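Local coordinates for possible TctC subunit of the Tripartite Tricarboxylate Transport(TTT) Family (Rhodopseudomonas palustris, PDB 6HKE), which binds malate as the periplasmic substrate-binding protein of a tripartite tricarboxylate transporter and probably serves the uptake of C4-dicarboxylates, at residues Q292-Q295 / E296-R300; G79-T83 / H84-V88; L116-K119 / Q120-K124. The protein carries 2 engineered substitutions. All blocks are in the same frame, centred on the assembly; numbering follows the deposited sequence.

In the fold
From the N terminus, contact 2 (79-88) comes first: strand 75-80 ends at the malate site and turns at once into helix 82-90. Contact 3 (116-124) follows, where the long strand 102-118 runs out into the loop before helix 126-136. Contact 1 (292-300) is two turns of helix 287-305, near the C terminus. Each closes only a local turn, and the three lie in series, neither nested nor crossed. Contacts 1 and 2 touch: Glu297 packs on Leu81 and Ile298 on Val88, tying the last helix to the strand-turn-helix unit that holds the malate-binding His80. Contact 3 stands apart, about 33 Å from contact 1 between centres, on a strand of the sheet that contact 2 also reaches.

Contact 1 (Q292-Q295 / E296-R300); sequences QLVQ and EEISR
Val294 and Ile298 meet on the buried face of helix 287-305, one turn apart, with Val294 CG1 3.8 Å from Ile298 CD1. The methyl CG1 of Val294 lies anti to its backbone N (chi1 167°), while CG1 of Ile298 is anti to the carbonyl carbon, and the two branches approach each other at a slant. Beneath them the backbone is regular alpha-helix: Ile298 N donates to Val294 O and Glu297 N to Leu293 O, the latter at 2.8 Å. Glu297 is the buried acid of this side. Its chain bends at chi2, and OE2 accepts from Trp238 NE1, while OE1 lies 3.6 Å from Arg300 NH2 in a salt bridge, so both carboxylate oxygens have partners and the negative charge is probably offset in part. The exposed side is looser. Gln292 NE2 reaches Glu296 OE2 at 3.4 Å, a weak though nearly straight hydrogen bond, with amide and carboxylate planes almost perpendicular (87°). Further round, Ser299 OG turns back to Gln295 O at 2.8 Å; the same oxygen accepts Ser299 N at 3.2 Å from the opposite face of its plane, so two donors of one residue grip a single carbonyl. The hydroxyl hydrogen is thus spent within the helix. The packed face lies against strand 236-244, where Val294 touches Trp238 and Phe242, and against Leu81 in the turn before helix 82-90 and Val88 within that helix; Gln295 and Ile298 touch Asp99 in the loop before strand 102-118.

Contact 2 (G79-T83 / H84-V88); sequences GHLGT and HGAAV. With MLT (D-malate), chain D; LMR ((2S)-2-hydroxybutanedioic acid), chain E.
His84 lays its ring beside the Thr83 side chain, the hydroxyl OG1 lying in the ring plane at its edge, 2.7 Å from His84 ND1. Either atom could donate in this short hydrogen bond. Thr83 OG1 sits between its own backbone N and carbonyl carbon (chi1 60°), a position from which it also accepts His80 N at 3.0 Å. His80 answers in the other direction: its ND1 accepts Gly82 N at 3.0 Å, although the donor stands 35° out of the ring plane. These reciprocal bonds form a capping box at the N-terminal end of helix 82-90, where the strand that carries the malate-binding His80 passes into the helix. With ND1 used as a cap acceptor, NE2 faces the ligand and donates to a carboxylate oxygen of either malate: O1A of (2S)-2-hydroxybutanedioic acid at 2.8 Å, near the ring plane, or O1 of D-malate in a weak, poorly angled bond. The Gly82 amide thus probably acts as a second-shell donor that helps to hold the rotation of the ring, and Thr30, Val150 and Thr174 bind the malates beside it. His84 N donates to His80 O, and around 84-86 the helix widens to a pi-type turn: Ala86 N, five residues on, donates to Leu81 O at 2.9 Å, as Ala87 N does to Gly82 O at 3.0 Å. At Gly85, whose CA comes within 3.2 Å of Leu81 O, a beta carbon would clash with that carbonyl. His84 is stacked on Phe242 and meets Phe102 edge to face.

Contact 3 (L116-K119 / Q120-K124); sequences LARK and QFPPK
Arg118 and Phe121 meet at nearly a right angle, guanidinium and ring planes 78° apart. Phe121 CD1 lies over one guanidinium face, 3.9 Å from Arg118 NE, while Arg118 NH2 comes in the ring plane at the edge of the phenyl. This is van der Waals packing of a flat cation against a ring border, and Pro122 CD adds a contact to Arg118 NH2 at 4.0 Å. Arg118 CG lies between the backbone N and the carbonyl carbon (chi1 56°), from where the extended chain carries the guanidinium over the turn. Among apolar contacts, Ala117 CB touches Phe121 CB at 3.6 Å, and Phe121 also meets Tyr132 edge to face. The charged interaction is with Asp187, which forms a salt bridge to Arg118 NE. With an alanine here, Asp187 would probably lose its salt-bridge partner and the edge of Phe121 the guanidinium packed against it. Of the backbone bonds, Phe121 N donates to Arg118 O at 2.9 Å, from well above the carbonyl plane. That bond closes the turn from Arg118 to Phe121, with Lys119 and Gln120 at its exposed corners. Ala117 and Phe121 pack on Tyr208 and so hold it to neighbouring strand 205-210. The whole is a type I beta turn leading from a sheet strand, 102-118, into the loop before helix 126-136.

Contact 1 (Q292-Q295 / E296-R300)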
loop_
_atom_site.group_PDB
_atom_site.type_symbol
_atom_site.label_atom_id
_atom_site.label_comp_id
_atom_site.label_asym_id
_atom_site.label_seq_id
_atom_site.Cartn_x
_atom_site.Cartn_y
_atom_site.Cartn_z
ATOM N N GLN A 292 8.932 11.127 -8.505
ATOM C CA GLN A 292 7.918 12.210 -8.645
ATOM C C GLN A 292 6.679 11.874 -7.795
ATOM O O GLN A 292 6.140 12.806 -7.180
ATOM C CB GLN A 292 7.550 12.434 -10.111
ATOM C CG GLN A 292 6.632 13.633 -10.320
ATOM C CD GLN A 292 7.251 14.928 -9.855
ATOM O OE1 GLN A 292 8.453 15.147 -9.969
ATOM N NE2 GLN A 292 6.410 15.820 -9.360
ATOM N N LEU A 293 6.281 10.595 -7.724
ATOM C CA LEU A 293 5.164 10.108 -6.872
ATOM C C LEU A 293 5.545 10.291 -5.405
ATOM O O LEU A 293 4.675 10.711 -4.643
ATOM C CB LEU A 293 4.859 8.628 -7.143
ATOM C CG LEU A 293 3.930 8.325 -8.315
ATOM C CD1 LEU A 293 3.770 6.821 -8.490
ATOM C CD2 LEU A 293 2.566 8.980 -8.145
ATOM N N VAL A 294 6.784 9.976 -5.027
ATOM C CA VAL A 294 7.255 10.171 -3.623
ATOM C C VAL A 294 7.129 11.664 -3.274
ATOM O O VAL A 294 6.556 11.988 -2.208
ATOM C CB VAL A 294 8.676 9.619 -3.383
ATOM C CG1 VAL A 294 9.268 10.097 -2.059
ATOM C CG2 VAL A 294 8.716 8.100 -3.413
ATOM N N GLN A 295 7.606 12.557 -4.142
ATOM C CA GLN A 295 7.602 14.025 -3.878
ATOM C C GLN A 295 6.152 14.491 -3.674
ATOM O O GLN A 295 5.878 15.149 -2.649
ATOM C CB GLN A 295 8.295 14.791 -5.005
ATOM C CG GLN A 295 8.908 16.100 -4.545
ATOM C CD GLN A 295 10.114 15.908 -3.654
ATOM O OE1 GLN A 295 10.872 14.933 -3.761
ATOM N NE2 GLN A 295 10.317 16.872 -2.768
ATOM N N GLU A 296 5.254 14.113 -4.587
ATOM C CA GLU A 296 3.816 14.501 -4.562
ATOM C C GLU A 296 3.129 13.903 -3.332
ATOM O O GLU A 296 2.374 14.628 -2.680
ATOM C CB GLU A 296 3.118 14.054 -5.844
ATOM C CG GLU A 296 3.465 14.929 -7.029
ATOM C CD GLU A 296 3.092 14.350 -8.383
ATOM O OE1 GLU A 296 2.830 13.127 -8.457
ATOM O OE2 GLU A 296 3.075 15.123 -9.371
ATOM N N GLU A 297 3.390 12.631 -3.019
ATOM C CA GLU A 297 2.790 11.966 -1.832
ATOM C C GLU A 297 3.256 12.683 -0.562
ATOM O O GLU A 297 2.403 12.969 0.280
ATOM C CB GLU A 297 3.111 10.471 -1.757
ATOM C CG GLU A 297 1.953 9.653 -1.203
ATOM C CD GLU A 297 0.613 9.882 -1.898
ATOM O OE1 GLU A 297 -0.315 10.379 -1.230
ATOM O OE2 GLU A 297 0.485 9.562 -3.102
ATOM N N ILE A 298 4.544 12.989 -0.433
ATOM C CA ILE A 298 5.074 13.680 0.783
ATOM C C ILE A 298 4.278 14.977 0.998
ATOM O O ILE A 298 3.825 15.182 2.140
ATOM C CB ILE A 298 6.597 13.924 0.700
ATOM C CG1 ILE A 298 7.377 12.613 0.832
ATOM C CG2 ILE A 298 7.049 14.952 1.734
ATOM C CD1 ILE A 298 8.886 12.742 0.690
ATOM N N SER A 299 4.104 15.798 -0.047
ATOM C CA SER A 299 3.464 17.143 0.012
ATOM C C SER A 299 1.971 16.994 0.296
ATOM O O SER A 299 1.438 17.805 1.095
ATOM C CB SER A 299 3.639 17.952 -1.257
ATOM O OG SER A 299 4.859 17.660 -1.902
ATOM N N ARG A 300 1.329 16.037 -0.385
ATOM C CA ARG A 300 -0.124 15.749 -0.269
ATOM C C ARG A 300 -0.450 15.539 1.220
ATOM O O ARG A 300 -1.351 16.219 1.720
ATOM C CB ARG A 300 -0.478 14.578 -1.200
ATOM C CG ARG A 300 -1.954 14.228 -1.266
ATOM C CD ARG A 300 -2.379 13.406 -0.063
ATOM N NE ARG A 300 -3.816 13.136 0.030
ATOM C CZ ARG A 300 -4.443 12.093 -0.510
ATOM N NH1 ARG A 300 -5.745 11.965 -0.334
ATOM N NH2 ARG A 300 -3.780 11.190 -1.218
#

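Contact 2 (G79-T83 / H84-V88)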
loop_
_atom_site.group_PDB
_atom_site.type_symbol
_atom_site.label_atom_id
_atom_site.label_comp_id
_atom_site.label_asym_id
_atom_site.label_seq_id
_atom_site.Cartn_x
_atom_site.Cartn_y
_atom_site.Cartn_z
ATOM N N GLY A 79 8.406 -0.075 -1.046
ATOM C CA GLY A 79 7.741 1.020 -0.338
ATOM C C GLY A 79 6.417 1.342 -0.996
ATOM O O GLY A 79 6.165 0.887 -2.124
ATOM N N HIS A 80 5.587 2.119 -0.330
ATOM C CA HIS A 80 4.279 2.512 -0.891
ATOM C C HIS A 80 3.898 3.888 -0.350
ATOM O O HIS A 80 4.732 4.506 0.354
ATOM C CB HIS A 80 3.267 1.391 -0.651
ATOM C CG HIS A 80 2.979 1.076 0.773
ATOM N ND1 HIS A 80 3.148 1.989 1.780
ATOM C CD2 HIS A 80 2.429 -0.024 1.327
ATOM C CE1 HIS A 80 2.744 1.458 2.923
ATOM N NE2 HIS A 80 2.297 0.203 2.669
ATOM N N LEU A 81 2.685 4.314 -0.675
ATOM C CA LEU A 81 2.134 5.637 -0.313
ATOM C C LEU A 81 2.353 5.919 1.178
ATOM O O LEU A 81 2.505 7.100 1.503
ATOM C CB LEU A 81 0.651 5.666 -0.699
ATOM C CG LEU A 81 -0.179 6.801 -0.098
ATOM C CD1 LEU A 81 -1.321 7.173 -1.030
ATOM C CD2 LEU A 81 -0.734 6.390 1.259
ATOM N N GLY A 82 2.349 4.894 2.043
ATOM C CA GLY A 82 2.597 5.048 3.491
ATOM C C GLY A 82 4.079 5.204 3.814
ATOM O O GLY A 82 4.489 6.259 4.307
ATOM N N THR A 83 4.890 4.185 3.551
ATOM C CA THR A 83 6.270 4.103 4.086
ATOM C C THR A 83 7.118 5.202 3.455
ATOM O O THR A 83 8.064 5.652 4.119
ATOM C CB THR A 83 6.868 2.728 3.814
ATOM O OG1 THR A 83 6.879 2.559 2.396
ATOM C CG2 THR A 83 6.075 1.635 4.486
ATOM N N HIS A 84 6.781 5.604 2.220
ATOM C CA HIS A 84 7.602 6.516 1.393
ATOM C C HIS A 84 6.794 7.741 0.981
ATOM O O HIS A 84 7.129 8.327 -0.068
ATOM C CB HIS A 84 8.166 5.761 0.191
ATOM C CG HIS A 84 9.296 4.875 0.571
ATOM N ND1 HIS A 84 9.108 3.727 1.293
ATOM C CD2 HIS A 84 10.626 5.001 0.369
ATOM C CE1 HIS A 84 10.285 3.169 1.516
ATOM N NE2 HIS A 84 11.244 3.936 0.952
ATOM N N GLY A 85 5.802 8.131 1.788
ATOM C CA GLY A 85 4.893 9.245 1.459
ATOM C C GLY A 85 4.305 9.861 2.708
ATOM O O GLY A 85 4.958 10.741 3.296
ATOM N N ALA A 86 3.119 9.391 3.096
ATOM C CA ALA A 86 2.335 9.853 4.262
ATOM C C ALA A 86 3.183 9.794 5.538
ATOM O O ALA A 86 2.942 10.635 6.397
ATOM C CB ALA A 86 1.066 9.049 4.399
ATOM N N ALA A 87 4.132 8.864 5.661
ATOM C CA ALA A 87 4.906 8.641 6.910
ATOM C C ALA A 87 5.624 9.935 7.341
ATOM O O ALA A 87 5.757 10.181 8.562
ATOM C CB ALA A 87 5.879 7.508 6.728
ATOM N N VAL A 88 6.084 10.737 6.380
ATOM C CA VAL A 88 6.804 12.021 6.656
ATOM C C VAL A 88 5.886 12.910 7.497
ATOM O O VAL A 88 6.321 13.337 8.577
ATOM C CB VAL A 88 7.252 12.714 5.359
ATOM C CG1 VAL A 88 7.888 14.070 5.641
ATOM C CG2 VAL A 88 8.200 11.822 4.564
HETATM C C1 MLT D . -0.349 -1.045 4.490
HETATM O O1 MLT D . 0.271 -0.001 4.191
HETATM O O2 MLT D . -1.461 -0.981 5.061
HETATM C C2 MLT D . 0.294 -2.380 4.186
HETATM O O3 MLT D . 0.791 -2.568 2.845
HETATM C C3 MLT D . -0.674 -3.515 4.341
HETATM C C4 MLT D . 0.166 -4.731 4.050
HETATM O O4 MLT D . 0.831 -4.792 2.980
HETATM O O5 MLT D . 0.177 -5.608 4.938
HETATM C C1 LMR E . -0.669 -1.038 4.541
HETATM O O1A LMR E . 0.401 -0.409 4.575
HETATM O O1B LMR E . -1.776 -0.583 4.933
HETATM C C2 LMR E . -0.632 -2.461 3.961
HETATM O O2 LMR E . 0.009 -2.564 2.694
HETATM C C3 LMR E . 0.060 -3.460 4.892
HETATM C C4 LMR E . 0.285 -4.730 4.088
HETATM O O4A LMR E . -0.332 -5.753 4.439
HETATM O O4B LMR E . 1.041 -4.681 3.087
#

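Contact 3 (L116-K119 / Q120-K124)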
loop_
_atom_site.group_PDB
_atom_site.type_symbol
_atom_site.label_atom_id
_atom_site.label_comp_id
_atom_site.label_asym_id
_atom_site.label_seq_id
_atom_site.Cartn_x
_atom_site.Cartn_y
_atom_site.Cartn_z
ATOM N N LEU A 116 -13.652 -0.820 4.276
ATOM C CA LEU A 116 -14.296 -2.130 4.549
ATOM C C LEU A 116 -14.834 -2.120 5.971
ATOM O O LEU A 116 -14.282 -1.402 6.809
ATOM C CB LEU A 116 -13.294 -3.270 4.451
ATOM C CG LEU A 116 -12.427 -3.320 3.211
ATOM C CD1 LEU A 116 -11.585 -4.577 3.274
ATOM C CD2 LEU A 116 -13.266 -3.276 1.939
ATOM N N ALA A 117 -15.837 -2.933 6.248
ATOM C CA ALA A 117 -16.248 -3.199 7.638
ATOM C C ALA A 117 -16.557 -4.674 7.779
ATOM O O ALA A 117 -16.752 -5.369 6.746
ATOM C CB ALA A 117 -17.428 -2.343 8.016
ATOM N N ARG A 118 -16.601 -5.112 9.035
ATOM C CA ARG A 118 -17.132 -6.439 9.418
ATOM C C ARG A 118 -18.546 -6.591 8.826
ATOM O O ARG A 118 -19.274 -5.569 8.773
ATOM C CB ARG A 118 -17.069 -6.583 10.940
ATOM C CG ARG A 118 -17.785 -5.499 11.730
ATOM C CD ARG A 118 -17.703 -5.895 13.194
ATOM N NE ARG A 118 -18.556 -5.090 14.045
ATOM C CZ ARG A 118 -19.849 -5.300 14.228
ATOM N NH1 ARG A 118 -20.461 -6.301 13.612
ATOM N NH2 ARG A 118 -20.532 -4.494 15.020
ATOM N N LYS A 119 -18.853 -7.806 8.350
ATOM C CA LYS A 119 -20.111 -8.249 7.681
ATOM C C LYS A 119 -21.357 -7.585 8.290
ATOM O O LYS A 119 -22.208 -7.089 7.527
ATOM C CB LYS A 119 -20.282 -9.763 7.860
ATOM C CG LYS A 119 -19.950 -10.650 6.667
ATOM C CD LYS A 119 -20.027 -12.139 7.027
ATOM C CE LYS A 119 -20.698 -13.002 5.976
ATOM N NZ LYS A 119 -19.957 -14.264 5.733
ATOM N N GLN A 120 -21.470 -7.613 9.615
ATOM C CA GLN A 120 -22.692 -7.229 10.374
ATOM C C GLN A 120 -22.563 -5.784 10.867
ATOM O O GLN A 120 -23.367 -5.379 11.722
ATOM C CB GLN A 120 -22.913 -8.168 11.566
ATOM C CG GLN A 120 -22.587 -9.634 11.288
ATOM C CD GLN A 120 -23.577 -10.251 10.331
ATOM O OE1 GLN A 120 -24.621 -9.675 10.029
ATOM N NE2 GLN A 120 -23.254 -11.443 9.852
ATOM N N PHE A 121 -21.606 -5.014 10.362
ATOM C CA PHE A 121 -21.488 -3.593 10.758
ATOM C C PHE A 121 -22.813 -2.927 10.412
ATOM O O PHE A 121 -23.201 -2.897 9.248
ATOM C CB PHE A 121 -20.291 -2.895 10.116
ATOM C CG PHE A 121 -19.833 -1.689 10.893
ATOM C CD1 PHE A 121 -19.598 -1.775 12.256
ATOM C CD2 PHE A 121 -19.608 -0.474 10.264
ATOM C CE1 PHE A 121 -19.179 -0.670 12.981
ATOM C CE2 PHE A 121 -19.178 0.630 10.986
ATOM C CZ PHE A 121 -18.965 0.530 12.341
ATOM N N PRO A 122 -23.579 -2.442 11.414
ATOM C CA PRO A 122 -24.948 -1.970 11.167
ATOM C C PRO A 122 -25.183 -0.851 10.153
ATOM O O PRO A 122 -26.204 -0.867 9.482
ATOM C CB PRO A 122 -25.412 -1.550 12.568
ATOM C CG PRO A 122 -24.623 -2.466 13.481
ATOM C CD PRO A 122 -23.245 -2.480 12.849
ATOM N N PRO A 123 -24.304 0.155 9.953
ATOM C CA PRO A 123 -24.573 1.152 8.918
ATOM C C PRO A 123 -24.652 0.463 7.542
ATOM O O PRO A 123 -23.915 -0.474 7.301
ATOM C CB PRO A 123 -23.384 2.116 9.020
ATOM C CG PRO A 123 -22.819 1.870 10.403
ATOM C CD PRO A 123 -23.035 0.395 10.648
ATOM N N LYS A 124 -25.561 0.905 6.680
ATOM C CA LYS A 124 -25.777 0.277 5.350
ATOM C C LYS A 124 -25.145 1.148 4.261
ATOM O O LYS A 124 -24.863 0.603 3.179
ATOM C CB LYS A 124 -27.270 0.009 5.149
ATOM C CG LYS A 124 -27.830 -1.042 6.099
ATOM C CD LYS A 124 -29.203 -1.564 5.721
ATOM C CE LYS A 124 -30.171 -1.594 6.886
ATOM N NZ LYS A 124 -30.539 -0.228 7.336
#